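Local coordinates for protein putative superoxide reductase (Thermotoga maritima, PDB 3QZB) that probably reduces superoxide to hydrogen peroxide at a mononuclear iron centre, drawing its electrons from reduced rubredoxin, at residues V39-V51 against P107-I121. Sequence-based numbering, arbitrary orientation.
Sequences VKKDEKVQIVVTV and PTVTTVVKLNRSGTI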
loop_
_atom_site.group_PDB
_atom_site.type_symbol
_atom_site.label_atom_id
_atom_site.label_comp_id
_atom_site.label_asym_id
_atom_site.label_seq_id
_atom_site.Cartn_x
_atom_site.Cartn_y
_atom_site.Cartn_z
ATOM N N VAL A 39 -27.588 6.318 -6.549
ATOM C CA VAL A 39 -27.189 7.419 -5.699
ATOM C C VAL A 39 -27.340 8.743 -6.438
ATOM O O VAL A 39 -27.417 8.768 -7.659
ATOM C CB VAL A 39 -25.736 7.251 -5.205
ATOM C CG1 VAL A 39 -25.614 5.945 -4.392
ATOM C CG2 VAL A 39 -24.754 7.293 -6.358
ATOM N N LYS A 40 -27.359 9.826 -5.673
ATOM C CA LYS A 40 -27.362 11.164 -6.245
ATOM C C LYS A 40 -25.962 11.550 -6.689
ATOM O O LYS A 40 -24.942 11.059 -6.184
ATOM C CB LYS A 40 -27.873 12.182 -5.225
ATOM C CG LYS A 40 -29.282 11.914 -4.765
ATOM C CD LYS A 40 -29.730 12.852 -3.657
ATOM C CE LYS A 40 -31.227 12.629 -3.287
ATOM N NZ LYS A 40 -31.584 11.241 -2.868
ATOM N N LYS A 41 -25.897 12.488 -7.622
ATOM C CA LYS A 41 -24.610 12.974 -8.093
ATOM C C LYS A 41 -23.816 13.637 -6.992
ATOM O O LYS A 41 -24.302 14.498 -6.290
ATOM C CB LYS A 41 -24.850 13.957 -9.263
ATOM C CG LYS A 41 -23.610 14.376 -10.003
ATOM C CD LYS A 41 -23.897 15.368 -11.136
ATOM C CE LYS A 41 -22.622 15.947 -11.748
ATOM N NZ LYS A 41 -22.857 16.863 -12.918
ATOM N N ASP A 42 -22.583 13.191 -6.830
ATOM C CA ASP A 42 -21.632 13.781 -5.871
ATOM C C ASP A 42 -21.950 13.494 -4.394
ATOM O O ASP A 42 -21.215 13.927 -3.505
ATOM C CB ASP A 42 -21.389 15.292 -6.090
ATOM C CG ASP A 42 -21.015 15.650 -7.528
ATOM O OD1 ASP A 42 -20.246 14.930 -8.160
ATOM O OD2 ASP A 42 -21.512 16.709 -8.003
ATOM N N GLU A 43 -22.981 12.712 -4.104
ATOM C CA GLU A 43 -23.259 12.418 -2.714
ATOM C C GLU A 43 -22.288 11.347 -2.177
ATOM O O GLU A 43 -21.795 10.509 -2.927
ATOM C CB GLU A 43 -24.698 12.118 -2.447
ATOM C CG GLU A 43 -25.126 10.797 -2.805
ATOM C CD GLU A 43 -26.510 10.338 -2.147
ATOM O OE1 GLU A 43 -26.913 10.759 -1.028
ATOM O OE2 GLU A 43 -27.191 9.633 -2.854
ATOM N N LYS A 44 -22.067 11.383 -0.886
ATOM C CA LYS A 44 -21.195 10.396 -0.279
ATOM C C LYS A 44 -21.902 9.041 -0.256
ATOM O O LYS A 44 -23.070 8.955 0.124
ATOM C CB LYS A 44 -20.875 10.791 1.155
ATOM C CG LYS A 44 -19.964 11.944 1.243
ATOM C CD LYS A 44 -19.631 12.417 2.666
ATOM C CE LYS A 44 -18.689 13.546 2.609
ATOM N NZ LYS A 44 -18.213 14.071 3.967
ATOM N N VAL A 45 -21.188 8.023 -0.697
ATOM C CA VAL A 45 -21.685 6.662 -0.878
ATOM C C VAL A 45 -20.808 5.750 -0.005
ATOM O O VAL A 45 -19.606 5.723 -0.165
ATOM C CB VAL A 45 -21.603 6.197 -2.361
ATOM C CG1 VAL A 45 -22.145 4.763 -2.510
ATOM C CG2 VAL A 45 -22.278 7.156 -3.319
ATOM N N GLN A 46 -21.444 4.961 0.858
ATOM C CA GLN A 46 -20.763 3.934 1.627
ATOM C C GLN A 46 -20.653 2.661 0.806
ATOM O O GLN A 46 -21.655 2.139 0.337
ATOM C CB GLN A 46 -21.556 3.619 2.873
ATOM C CG GLN A 46 -22.025 4.745 3.712
ATOM C CD GLN A 46 -20.922 5.452 4.378
ATOM O OE1 GLN A 46 -20.791 6.709 4.249
ATOM N NE2 GLN A 46 -20.118 4.745 5.130
ATOM N N ILE A 47 -19.435 2.155 0.650
ATOM C CA ILE A 47 -19.174 0.858 0.067
ATOM C C ILE A 47 -18.478 -0.015 1.104
ATOM O O ILE A 47 -17.421 0.314 1.617
ATOM C CB ILE A 47 -18.285 0.965 -1.187
ATOM C CG1 ILE A 47 -18.905 1.876 -2.246
ATOM C CG2 ILE A 47 -17.994 -0.421 -1.761
ATOM C CD1 ILE A 47 -17.933 2.168 -3.433
ATOM N N VAL A 48 -19.177 -1.106 1.458
ATOM C CA VAL A 48 -18.604 -2.103 2.377
ATOM C C VAL A 48 -18.158 -3.284 1.535
ATOM O O VAL A 48 -18.882 -3.764 0.650
ATOM C CB VAL A 48 -19.618 -2.561 3.444
ATOM C CG1 VAL A 48 -18.910 -3.441 4.487
ATOM C CG2 VAL A 48 -20.274 -1.373 4.121
ATOM N N VAL A 49 -16.940 -3.767 1.802
ATOM C CA VAL A 49 -16.473 -5.003 1.147
ATOM C C VAL A 49 -15.955 -5.935 2.255
ATOM O O VAL A 49 -15.218 -5.511 3.132
ATOM C CB VAL A 49 -15.381 -4.761 0.114
ATOM C CG1 VAL A 49 -15.079 -6.048 -0.623
ATOM C CG2 VAL A 49 -15.759 -3.645 -0.862
ATOM N N THR A 50 -16.417 -7.187 2.203
ATOM C CA THR A 50 -16.106 -8.187 3.232
ATOM C C THR A 50 -15.710 -9.498 2.589
ATOM O O THR A 50 -16.390 -9.998 1.715
ATOM C CB THR A 50 -17.349 -8.432 4.106
ATOM O OG1 THR A 50 -17.866 -7.174 4.585
ATOM C CG2 THR A 50 -17.045 -9.345 5.285
ATOM N N VAL A 51 -14.590 -10.059 3.026
ATOM C CA VAL A 51 -14.245 -11.467 2.666
ATOM C C VAL A 51 -14.622 -12.305 3.906
ATOM O O VAL A 51 -14.381 -11.935 5.022
ATOM C CB VAL A 51 -12.752 -11.595 2.323
ATOM C CG1 VAL A 51 -12.365 -13.055 2.065
ATOM C CG2 VAL A 51 -12.411 -10.732 1.090
ATOM N N PRO A 107 -10.838 -8.908 7.518
ATOM C CA PRO A 107 -10.941 -8.439 6.125
ATOM C C PRO A 107 -12.325 -7.907 5.768
ATOM O O PRO A 107 -13.084 -8.460 5.002
ATOM C CB PRO A 107 -10.555 -9.644 5.299
ATOM C CG PRO A 107 -11.071 -10.797 6.111
ATOM C CD PRO A 107 -10.803 -10.387 7.565
ATOM N N THR A 108 -12.583 -6.749 6.388
ATOM C CA THR A 108 -13.822 -5.996 6.295
ATOM C C THR A 108 -13.382 -4.555 6.154
ATOM O O THR A 108 -12.484 -4.115 6.853
ATOM C CB THR A 108 -14.743 -6.223 7.542
ATOM O OG1 THR A 108 -14.949 -7.611 7.745
ATOM C CG2 THR A 108 -16.107 -5.525 7.331
ATOM N N VAL A 109 -13.969 -3.832 5.204
ATOM C CA VAL A 109 -13.652 -2.407 5.094
ATOM C C VAL A 109 -14.892 -1.646 4.614
ATOM O O VAL A 109 -15.626 -2.116 3.784
ATOM C CB VAL A 109 -12.401 -2.151 4.212
ATOM C CG1 VAL A 109 -12.664 -2.542 2.739
ATOM C CG2 VAL A 109 -11.916 -0.674 4.368
ATOM N N THR A 110 -15.017 -0.430 5.139
ATOM C CA THR A 110 -15.995 0.536 4.609
ATOM C C THR A 110 -15.213 1.746 4.112
ATOM O O THR A 110 -14.450 2.356 4.836
ATOM C CB THR A 110 -16.969 1.000 5.671
ATOM O OG1 THR A 110 -17.576 -0.159 6.270
ATOM C CG2 THR A 110 -18.053 1.906 5.060
ATOM N N THR A 111 -15.414 2.060 2.840
ATOM C CA THR A 111 -14.843 3.223 2.153
ATOM C C THR A 111 -15.994 4.076 1.623
ATOM O O THR A 111 -17.126 3.605 1.470
ATOM C CB THR A 111 -13.883 2.742 1.050
ATOM O OG1 THR A 111 -13.134 3.817 0.489
ATOM C CG2 THR A 111 -14.539 2.033 -0.069
ATOM N N VAL A 112 -15.703 5.368 1.478
ATOM C CA VAL A 112 -16.716 6.340 1.115
ATOM C C VAL A 112 -16.238 7.037 -0.172
ATOM O O VAL A 112 -15.108 7.502 -0.243
ATOM C CB VAL A 112 -16.919 7.368 2.218
ATOM C CG1 VAL A 112 -17.928 8.436 1.781
ATOM C CG2 VAL A 112 -17.360 6.700 3.499
ATOM N N VAL A 113 -17.114 7.058 -1.153
ATOM C CA VAL A 113 -16.804 7.695 -2.454
ATOM C C VAL A 113 -17.887 8.733 -2.781
ATOM O O VAL A 113 -18.967 8.738 -2.209
ATOM C CB VAL A 113 -16.736 6.690 -3.607
ATOM C CG1 VAL A 113 -15.558 5.720 -3.395
ATOM C CG2 VAL A 113 -18.032 5.925 -3.826
ATOM N N LYS A 114 -17.509 9.649 -3.663
ATOM C CA LYS A 114 -18.459 10.555 -4.319
ATOM C C LYS A 114 -18.343 10.269 -5.802
ATOM O O LYS A 114 -17.246 10.348 -6.361
ATOM C CB LYS A 114 -18.126 11.987 -4.007
ATOM C CG LYS A 114 -18.293 12.405 -2.588
ATOM C CD LYS A 114 -17.872 13.822 -2.381
ATOM C CE LYS A 114 -18.099 14.382 -1.002
ATOM N NZ LYS A 114 -17.801 15.856 -1.008
ATOM N N LEU A 115 -19.465 9.914 -6.428
ATOM C CA LEU A 115 -19.498 9.561 -7.834
ATOM C C LEU A 115 -20.277 10.605 -8.630
ATOM O O LEU A 115 -21.309 11.099 -8.179
ATOM C CB LEU A 115 -20.161 8.202 -8.085
ATOM C CG LEU A 115 -19.566 7.033 -7.329
ATOM C CD1 LEU A 115 -20.445 5.820 -7.464
ATOM C CD2 LEU A 115 -18.130 6.789 -7.731
ATOM N N ASN A 116 -19.823 10.900 -9.838
ATOM C CA ASN A 116 -20.638 11.769 -10.655
ATOM C C ASN A 116 -21.052 11.243 -11.969
ATOM O O ASN A 116 -21.756 11.943 -12.704
ATOM C CB ASN A 116 -20.063 13.152 -10.689
ATOM C CG ASN A 116 -18.754 13.149 -11.337
ATOM O OD1 ASN A 116 -18.663 13.023 -12.547
ATOM N ND2 ASN A 116 -17.708 13.284 -10.547
ATOM N N ARG A 117 -20.734 9.979 -12.236
ATOM C CA ARG A 117 -21.271 9.266 -13.356
ATOM C C ARG A 117 -21.500 7.807 -12.975
ATOM O O ARG A 117 -20.763 7.264 -12.169
ATOM C CB ARG A 117 -20.320 9.304 -14.606
ATOM C CG ARG A 117 -19.750 10.683 -15.004
ATOM C CD ARG A 117 -19.298 10.792 -16.447
ATOM N NE ARG A 117 -18.228 9.877 -16.838
ATOM C CZ ARG A 117 -16.929 10.173 -16.890
ATOM N NH1 ARG A 117 -16.406 11.270 -16.345
ATOM N NH2 ARG A 117 -16.156 9.331 -17.499
ATOM N N SER A 118 -22.432 7.145 -13.665
ATOM C CA SER A 118 -22.735 5.738 -13.422
ATOM C C SER A 118 -21.581 4.846 -13.843
ATOM O O SER A 118 -20.789 5.187 -14.710
ATOM C CB SER A 118 -23.962 5.313 -14.202
ATOM O OG SER A 118 -25.084 6.074 -13.773
ATOM N N GLY A 119 -21.471 3.677 -13.226
ATOM C CA GLY A 119 -20.401 2.780 -13.514
ATOM C C GLY A 119 -20.548 1.466 -12.798
ATOM O O GLY A 119 -21.660 1.106 -12.402
ATOM N N THR A 120 -19.430 0.761 -12.675
ATOM C CA THR A 120 -19.336 -0.539 -12.039
ATOM C C THR A 120 -18.290 -0.501 -10.966
ATOM O O THR A 120 -17.181 -0.024 -11.182
ATOM C CB THR A 120 -19.025 -1.626 -13.045
ATOM O OG1 THR A 120 -20.000 -1.604 -14.091
ATOM C CG2 THR A 120 -19.036 -3.012 -12.438
ATOM N N ILE A 121 -18.654 -0.996 -9.774
ATOM C CA ILE A 121 -17.726 -1.201 -8.651
ATOM C C ILE A 121 -17.127 -2.611 -8.799
ATOM O O ILE A 121 -17.881 -3.568 -8.956
ATOM C CB ILE A 121 -18.455 -1.063 -7.296
ATOM C CG1 ILE A 121 -19.111 0.297 -7.127
ATOM C CG2 ILE A 121 -17.501 -1.405 -6.126
ATOM C CD1 ILE A 121 -20.197 0.338 -6.032
HETATM O O HOH W 1 -18.201 13.144 -7.621
HETATM O O HOH W 2 -21.050 16.069 -1.804
HETATM O O HOH W 3 -22.141 9.715 -5.469
HETATM O O HOH W 4 -14.478 -10.332 7.302
#
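Strands 44-51 and 108-115 run antiparallel, their axes at 143°, with paired N-H···O bonds at Val45-Val113, Ile47-Thr111 and Val49-Val109, and Val51 N bonded to Pro107 O at the far end. On the buried face Ile47 is the residue most covered by the partner segment: CG1 stands anti to the carbonyl carbon (chi1 -57°), and the extended chain carries Ile47 CD1 to 3.8 Å from Val113 CG2. The same methyl meets Ile121 CD1 tip to tip at 3.9 Å, bridging to the strand of the opposing sheet. Val49 adds to this interior by packing on Ile68 and Val70. The pair is part of the immunoglobulin-like beta-sandwich of the desulfoferrodoxin family: strand 44-51 lies between strands 31-34 and 103-115, and Thr110 and Val112 to Leu115 pair antiparallel with a strand of a second subunit, so the sheet runs on across the interface. The side chain of Val51 lies about 7 Å from the bound iron. The other face is more polar. Gln46, bent at chi2 (-68°), lies alongside Val112, with Gln46 OE1 3.5 Å from Val112 CG2, while its NE2 crosses to the Thr110 methyl. Lys44 and Lys114 extend side by side in the same direction, CE to CE 3.8 Å, and Lys44 NZ stays 5.3 Å from the like-charged Lys114 NZ. Lys114 also lays CG against Asp42 O, and its NZ makes a weak bond to a water held by that carbonyl. With an alanine here, the loss of the chain beyond CB would probably uncover part of Asp42 O, take from the water its weak NZ partner and leave the Lys44 chain freer to swing. In the type II beta turn from Lys40 to Glu43, Asp42 N donates to Leu115 O (2.8 Å), and a water links Asp42 OD1 to Asn116 ND2, which also bonds Gly101 O of the second subunit.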